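Local atomic coordinates of transcriptional regulator, LacI family protein (Rhodococcus jostii, PDB entry 3K9C), a protein that probably binds specific DNA sequences and regulates transcription, as other members of the LacI family of repressors do. Residues Thr235-Ala240 with Ala266-Arg271. Residues are numbered along the deposited sequence; the frame is centred on the assembly and turned at random.
Sequences TISQDA and APHLVR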
loop_
_atom_site.group_PDB
_atom_site.type_symbol
_atom_site.label_atom_id
_atom_site.label_comp_id
_atom_site.label_asym_id
_atom_site.label_seq_id
_atom_site.Cartn_x
_atom_site.Cartn_y
_atom_site.Cartn_z
ATOM N N THR B 235 -11.793 -13.598 4.066
ATOM C CA THR B 235 -11.943 -12.865 2.818
ATOM C C THR B 235 -12.176 -13.789 1.628
ATOM O O THR B 235 -12.160 -15.009 1.766
ATOM C CB THR B 235 -10.666 -12.029 2.553
ATOM O OG1 THR B 235 -10.878 -11.142 1.455
ATOM C CG2 THR B 235 -9.495 -12.944 2.229
ATOM N N ILE B 236 -12.383 -13.191 0.462
ATOM C CA ILE B 236 -12.608 -13.935 -0.765
ATOM C C ILE B 236 -11.437 -13.726 -1.712
ATOM O O ILE B 236 -11.158 -12.595 -2.126
ATOM C CB ILE B 236 -13.900 -13.471 -1.458
ATOM C CG1 ILE B 236 -15.097 -13.836 -0.583
ATOM C CG2 ILE B 236 -14.018 -14.105 -2.825
ATOM C CD1 ILE B 236 -16.346 -13.165 -1.005
ATOM N N SER B 237 -10.749 -14.813 -2.049
ATOM C CA SER B 237 -9.605 -14.724 -2.945
ATOM C C SER B 237 -9.994 -14.703 -4.405
ATOM O O SER B 237 -10.953 -15.354 -4.816
ATOM C CB SER B 237 -8.643 -15.891 -2.719
ATOM O OG SER B 237 -7.688 -15.959 -3.767
ATOM N N GLN B 238 -9.231 -13.946 -5.185
ATOM C CA GLN B 238 -9.444 -13.845 -6.617
ATOM C C GLN B 238 -8.296 -14.575 -7.294
ATOM O O GLN B 238 -8.196 -14.608 -8.520
ATOM C CB GLN B 238 -9.434 -12.388 -7.053
ATOM C CG GLN B 238 -10.498 -11.538 -6.412
ATOM C CD GLN B 238 -10.898 -10.389 -7.310
ATOM O OE1 GLN B 238 -11.355 -10.599 -8.435
ATOM N NE2 GLN B 238 -10.726 -9.168 -6.822
ATOM N N ASP B 239 -7.425 -15.147 -6.469
ATOM C CA ASP B 239 -6.261 -15.887 -6.943
ATOM C C ASP B 239 -5.407 -15.020 -7.853
ATOM O O ASP B 239 -5.355 -15.235 -9.060
ATOM C CB ASP B 239 -6.692 -17.142 -7.700
ATOM C CG ASP B 239 -5.597 -18.189 -7.745
ATOM O OD1 ASP B 239 -4.416 -17.809 -7.923
ATOM O OD2 ASP B 239 -5.917 -19.390 -7.604
ATOM N N ALA B 240 -4.735 -14.044 -7.254
ATOM C CA ALA B 240 -3.880 -13.110 -7.977
ATOM C C ALA B 240 -2.885 -13.782 -8.942
ATOM O O ALA B 240 -2.738 -13.358 -10.099
ATOM C CB ALA B 240 -3.129 -12.238 -6.978
ATOM N N ALA B 266 -12.984 -18.352 -11.237
ATOM C CA ALA B 266 -13.694 -18.675 -10.008
ATOM C C ALA B 266 -12.897 -18.247 -8.786
ATOM O O ALA B 266 -11.692 -18.470 -8.709
ATOM C CB ALA B 266 -13.958 -20.164 -9.935
ATOM N N PRO B 267 -13.566 -17.607 -7.814
ATOM C CA PRO B 267 -12.899 -17.159 -6.590
ATOM C C PRO B 267 -13.127 -18.218 -5.517
ATOM O O PRO B 267 -13.885 -19.159 -5.731
ATOM C CB PRO B 267 -13.635 -15.868 -6.270
ATOM C CG PRO B 267 -15.046 -16.233 -6.622
ATOM C CD PRO B 267 -14.880 -16.951 -7.958
ATOM N N HIS B 268 -12.463 -18.085 -4.378
ATOM C CA HIS B 268 -12.671 -19.036 -3.294
ATOM C C HIS B 268 -12.628 -18.357 -1.944
ATOM O O HIS B 268 -12.055 -17.277 -1.793
ATOM C CB HIS B 268 -11.678 -20.214 -3.358
ATOM C CG HIS B 268 -10.263 -19.827 -3.643
ATOM N ND1 HIS B 268 -9.366 -19.479 -2.653
ATOM C CD2 HIS B 268 -9.573 -19.773 -4.808
ATOM C CE1 HIS B 268 -8.187 -19.231 -3.194
ATOM N NE2 HIS B 268 -8.287 -19.403 -4.501
ATOM N N LEU B 269 -13.270 -18.986 -0.968
ATOM C CA LEU B 269 -13.335 -18.447 0.379
ATOM C C LEU B 269 -12.090 -18.776 1.167
ATOM O O LEU B 269 -11.593 -19.891 1.121
ATOM C CB LEU B 269 -14.552 -19.000 1.128
ATOM C CG LEU B 269 -14.617 -18.591 2.604
ATOM C CD1 LEU B 269 -14.923 -17.113 2.700
ATOM C CD2 LEU B 269 -15.682 -19.410 3.331
ATOM N N VAL B 270 -11.592 -17.785 1.891
ATOM C CA VAL B 270 -10.425 -17.961 2.720
ATOM C C VAL B 270 -10.844 -17.557 4.121
ATOM O O VAL B 270 -10.953 -16.366 4.431
ATOM C CB VAL B 270 -9.254 -17.075 2.244
ATOM C CG1 VAL B 270 -8.041 -17.274 3.162
ATOM C CG2 VAL B 270 -8.901 -17.418 0.814
ATOM N N ARG B 271 -11.099 -18.560 4.956
ATOM C CA ARG B 271 -11.527 -18.340 6.335
ATOM C C ARG B 271 -10.374 -18.116 7.282
ATOM O O ARG B 271 -9.396 -18.864 7.293
ATOM C CB ARG B 271 -12.326 -19.534 6.861
ATOM C CG ARG B 271 -13.723 -19.666 6.329
ATOM C CD ARG B 271 -14.293 -21.014 6.718
ATOM N NE ARG B 271 -13.457 -22.091 6.191
ATOM C CZ ARG B 271 -13.775 -23.380 6.229
ATOM N NH1 ARG B 271 -14.923 -23.766 6.776
ATOM N NH2 ARG B 271 -12.946 -24.280 5.710
#
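S237 and H268 face each other in a short antiparallel beta pairing: strand 235-237, outermost within the chain in the mixed sheet of this periplasmic-binding-protein-like fold, runs along the end of strand 262-270. Four backbone bonds tie the strands, two between T235 and V270 and two between S237 and H268; S237 N to H268 O is short (2.8 Å), whereas H268 N reaches S237 O at 3.2 Å. I236 and L269 form the non-hydrogen-bonded pair between them.

T235, I236 and S237 make up the buried part of the contact. On the face of I236 and L269, the I236 methyl CG2 lies beside P267 CB at 3.9 Å; I236 is also packed on A117 of helix 110-123. A branched apolar residue suits this buried strand position, and proline, lacking an N-H, sits just beyond the last bonded pair. T235, S237, H268 and V270 share the other face. There the T235 methyl CG2 lies alongside V270 CB, while OG1, anti to the backbone N (chi1 -171°), bonds to D194.

Toward solvent on this same face, the exposed H268 swings CG between its own backbone N and carbonyl carbon (chi1 44°), and the ring is laid with one face over S237 CB, closely packed with CE1 at 3.4 Å. Serine is small enough to lie under that ring, and its OG accepts from D239 N at 2.8 Å, an ST turn. An alanine at S237 would probably leave D239 N without this acceptor and let the turn before helix 240-255 relax. D239 suits the N-cap, where OD1 accepts from H242 N. Its other oxygen meets the imidazole more loosely: OD2 stands at the ring's edge, in its plane, 3.9 Å from H268 NE2, with carboxylate and ring planes 87° apart.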